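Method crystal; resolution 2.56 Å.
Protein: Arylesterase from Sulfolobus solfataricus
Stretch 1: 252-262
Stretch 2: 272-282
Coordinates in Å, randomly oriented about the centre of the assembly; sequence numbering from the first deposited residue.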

# COMPACT_ATOMS: atom_id res chain seq x y z
N PRO A 252 2.69 12.19 -6.27
CA PRO A 252 1.46 11.65 -6.87
C PRO A 252 1.72 10.77 -8.11
O PRO A 252 0.91 9.93 -8.43
CB PRO A 252 0.64 12.91 -7.22
CG PRO A 252 1.64 14.01 -7.26
CD PRO A 252 2.67 13.65 -6.24
N LEU A 253 2.83 10.96 -8.78
CA LEU A 253 3.16 10.24 -10.00
C LEU A 253 3.90 8.95 -9.69
O LEU A 253 4.33 8.26 -10.64
CB LEU A 253 4.06 11.12 -10.92
CG LEU A 253 3.57 12.51 -11.31
CD1 LEU A 253 4.62 13.20 -12.19
CD2 LEU A 253 2.23 12.45 -12.03
N ARG A 254 4.08 8.64 -8.40
CA ARG A 254 4.83 7.44 -8.00
C ARG A 254 4.33 6.16 -8.65
O ARG A 254 5.10 5.41 -9.23
CB ARG A 254 4.79 7.28 -6.49
CG ARG A 254 5.58 6.11 -5.90
CD ARG A 254 5.19 5.87 -4.43
NE ARG A 254 3.86 5.27 -4.33
CZ ARG A 254 3.13 5.23 -3.24
NH1 ARG A 254 3.56 5.76 -2.11
NH2 ARG A 254 1.93 4.63 -3.28
N ASP A 255 3.03 5.91 -8.56
CA ASP A 255 2.49 4.60 -8.99
C ASP A 255 2.53 4.39 -10.50
O ASP A 255 2.85 3.28 -10.96
CB ASP A 255 1.09 4.37 -8.42
CG ASP A 255 1.12 4.14 -6.87
OD1 ASP A 255 2.20 3.76 -6.36
OD2 ASP A 255 0.10 4.35 -6.18
N GLN A 256 2.28 5.43 -11.29
CA GLN A 256 2.39 5.34 -12.76
C GLN A 256 3.81 5.08 -13.21
O GLN A 256 4.03 4.31 -14.16
CB GLN A 256 1.83 6.58 -13.48
CG GLN A 256 2.57 7.87 -13.28
CD GLN A 256 1.76 9.06 -13.78
OE1 GLN A 256 1.95 9.56 -14.90
NE2 GLN A 256 0.85 9.53 -12.94
N GLY A 257 4.80 5.72 -12.57
CA GLY A 257 6.20 5.44 -12.85
C GLY A 257 6.58 3.98 -12.55
O GLY A 257 7.23 3.34 -13.33
N GLU A 258 6.20 3.48 -11.40
CA GLU A 258 6.46 2.08 -11.04
C GLU A 258 5.73 1.09 -11.96
O GLU A 258 6.28 0.10 -12.33
CB GLU A 258 6.15 1.83 -9.57
CG GLU A 258 7.14 2.57 -8.65
CD GLU A 258 6.84 2.43 -7.16
OE1 GLU A 258 5.71 2.03 -6.77
OE2 GLU A 258 7.74 2.72 -6.36
N ALA A 259 4.53 1.46 -12.41
CA ALA A 259 3.82 0.74 -13.45
C ALA A 259 4.53 0.66 -14.78
O ALA A 259 4.54 -0.38 -15.43
CB ALA A 259 2.46 1.37 -13.66
N TYR A 260 5.11 1.77 -15.22
CA TYR A 260 5.88 1.84 -16.47
C TYR A 260 7.09 0.93 -16.40
O TYR A 260 7.38 0.20 -17.34
CB TYR A 260 6.35 3.29 -16.71
CG TYR A 260 7.06 3.49 -18.05
CD1 TYR A 260 6.37 3.47 -19.24
CD2 TYR A 260 8.43 3.71 -18.11
CE1 TYR A 260 7.01 3.65 -20.46
CE2 TYR A 260 9.08 3.87 -19.32
CZ TYR A 260 8.37 3.82 -20.50
OH TYR A 260 8.99 3.96 -21.74
N ALA A 261 7.77 0.95 -15.27
CA ALA A 261 8.94 0.12 -15.05
C ALA A 261 8.55 -1.36 -15.05
O ALA A 261 9.25 -2.18 -15.63
CB ALA A 261 9.61 0.48 -13.76
N TYR A 262 7.43 -1.72 -14.44
CA TYR A 262 6.99 -3.12 -14.51
C TYR A 262 6.61 -3.53 -15.93
O TYR A 262 6.96 -4.62 -16.36
CB TYR A 262 5.87 -3.48 -13.53
CG TYR A 262 5.44 -4.93 -13.73
CD1 TYR A 262 6.36 -5.98 -13.58
CD2 TYR A 262 4.14 -5.25 -14.08
CE1 TYR A 262 5.98 -7.30 -13.80
CE2 TYR A 262 3.74 -6.56 -14.29
CZ TYR A 262 4.66 -7.59 -14.17
OH TYR A 262 4.29 -8.90 -14.37
N LEU A 272 16.00 -1.46 -13.96
CA LEU A 272 16.10 -1.19 -12.55
C LEU A 272 15.07 -0.13 -12.23
O LEU A 272 14.84 0.78 -12.95
CB LEU A 272 17.50 -0.74 -12.20
CG LEU A 272 17.77 -0.49 -10.73
CD1 LEU A 272 17.86 -1.79 -9.95
CD2 LEU A 272 19.07 0.32 -10.58
N SER A 273 14.39 -0.30 -11.13
CA SER A 273 13.34 0.57 -10.68
C SER A 273 13.47 0.66 -9.19
O SER A 273 13.43 -0.33 -8.47
CB SER A 273 11.98 -0.01 -11.05
OG SER A 273 10.94 0.76 -10.48
N PHE A 274 13.65 1.86 -8.68
CA PHE A 274 13.68 2.01 -7.23
C PHE A 274 12.91 3.21 -6.83
O PHE A 274 12.72 4.10 -7.62
CB PHE A 274 15.11 2.02 -6.65
CG PHE A 274 15.99 3.07 -7.20
CD1 PHE A 274 16.72 2.85 -8.35
CD2 PHE A 274 16.12 4.29 -6.54
CE1 PHE A 274 17.53 3.84 -8.86
CE2 PHE A 274 16.92 5.29 -7.03
CZ PHE A 274 17.62 5.07 -8.20
N ARG A 275 12.41 3.19 -5.60
CA ARG A 275 11.60 4.24 -5.03
C ARG A 275 12.39 4.90 -3.89
O ARG A 275 12.86 4.21 -2.99
CB ARG A 275 10.33 3.67 -4.46
CG ARG A 275 9.44 4.69 -3.74
CD ARG A 275 8.45 3.96 -2.81
NE ARG A 275 7.42 3.21 -3.54
CZ ARG A 275 6.28 2.83 -2.99
NH1 ARG A 275 6.05 2.99 -1.72
NH2 ARG A 275 5.34 2.33 -3.75
N VAL A 276 12.55 6.24 -3.96
CA VAL A 276 13.22 6.99 -2.90
C VAL A 276 12.20 7.34 -1.81
O VAL A 276 11.23 8.08 -2.06
CB VAL A 276 13.87 8.26 -3.43
CG1 VAL A 276 14.55 9.05 -2.32
CG2 VAL A 276 14.87 7.94 -4.55
N ASN A 277 12.40 6.81 -0.61
CA ASN A 277 11.46 7.05 0.46
C ASN A 277 11.65 8.43 1.16
O ASN A 277 12.71 9.01 1.14
CB ASN A 277 11.50 5.91 1.48
CG ASN A 277 11.10 4.52 0.87
OD1 ASN A 277 10.20 4.40 0.04
ND2 ASN A 277 11.79 3.48 1.30
N GLY A 278 10.58 8.92 1.78
CA GLY A 278 10.59 10.13 2.58
C GLY A 278 10.80 11.40 1.78
O GLY A 278 11.14 12.45 2.34
N ASN A 279 10.53 11.31 0.48
CA ASN A 279 10.74 12.39 -0.45
C ASN A 279 9.56 12.63 -1.32
O ASN A 279 8.78 11.74 -1.57
CB ASN A 279 11.96 12.16 -1.30
CG ASN A 279 13.25 12.54 -0.58
OD1 ASN A 279 13.79 13.66 -0.73
ND2 ASN A 279 13.70 11.67 0.28
N VAL A 280 9.44 13.90 -1.72
CA VAL A 280 8.35 14.33 -2.56
C VAL A 280 8.85 14.37 -3.99
O VAL A 280 9.97 14.01 -4.27
CB VAL A 280 7.75 15.68 -2.09
CG1 VAL A 280 7.22 15.54 -0.66
CG2 VAL A 280 8.76 16.82 -2.24
N HIS A 281 7.98 14.78 -4.89
CA HIS A 281 8.31 14.82 -6.31
C HIS A 281 9.61 15.58 -6.59
O HIS A 281 9.81 16.70 -6.11
CB HIS A 281 7.16 15.46 -7.06
CG HIS A 281 7.41 15.63 -8.52
ND1 HIS A 281 7.37 14.59 -9.42
CD2 HIS A 281 7.69 16.74 -9.25
CE1 HIS A 281 7.61 15.04 -10.63
NE2 HIS A 281 7.82 16.34 -10.56
N ALA A 282 10.48 14.94 -7.35
CA ALA A 282 11.77 15.54 -7.79
C ALA A 282 12.76 15.81 -6.64
O ALA A 282 13.75 16.44 -6.84
CB ALA A 282 11.51 16.76 -8.62

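The helix beginning at Arg 254 runs nearly antiparallel to strand 272-276, with axes 8.8 Å apart at closest approach. In the strand, alternate side chains face the helix: Ser 273 and Arg 275 point toward it, while Leu 272 and Phe 274 point away. Where the backbones come close, small residues suffice, and Ala 261 CB meets Ser 273 OG at 3.6 Å.

Farther along, the gap is spanned by long side chains. Arg 275 leaves the strand with chi1 and chi2 both t, then turns at chi3 (m), which sets its guanidinium edge against Glu 258. Glu 258, extended at chi2 (t), accepts two nearly straight hydrogen bonds from Arg 275, NE to OE2 at 2.9 Å and NH2 to OE1 at 3.1 Å, a bidentate salt bridge suited to buried charges.

Arg 254 is also t, t, but its chi3 is p, and its guanidinium lies flat on that of Arg 275, planes 6° apart and centres 4.0 Å apart. Arg 254 NE and Arg 275 NH2, 3.3 Å apart, are both donors and do not bond; nearby carboxylates offset the like charges. Asp 255 OD1 accepts from Arg 254 NE at 3.0 Å, forming a second salt bridge.

Past the corner at Asn 277 and Gly 278, His 281 CE1 meets Leu 253 CD1 at 3.8 Å; both ring nitrogens bond elsewhere, leaving this carbon for the apolar methyl.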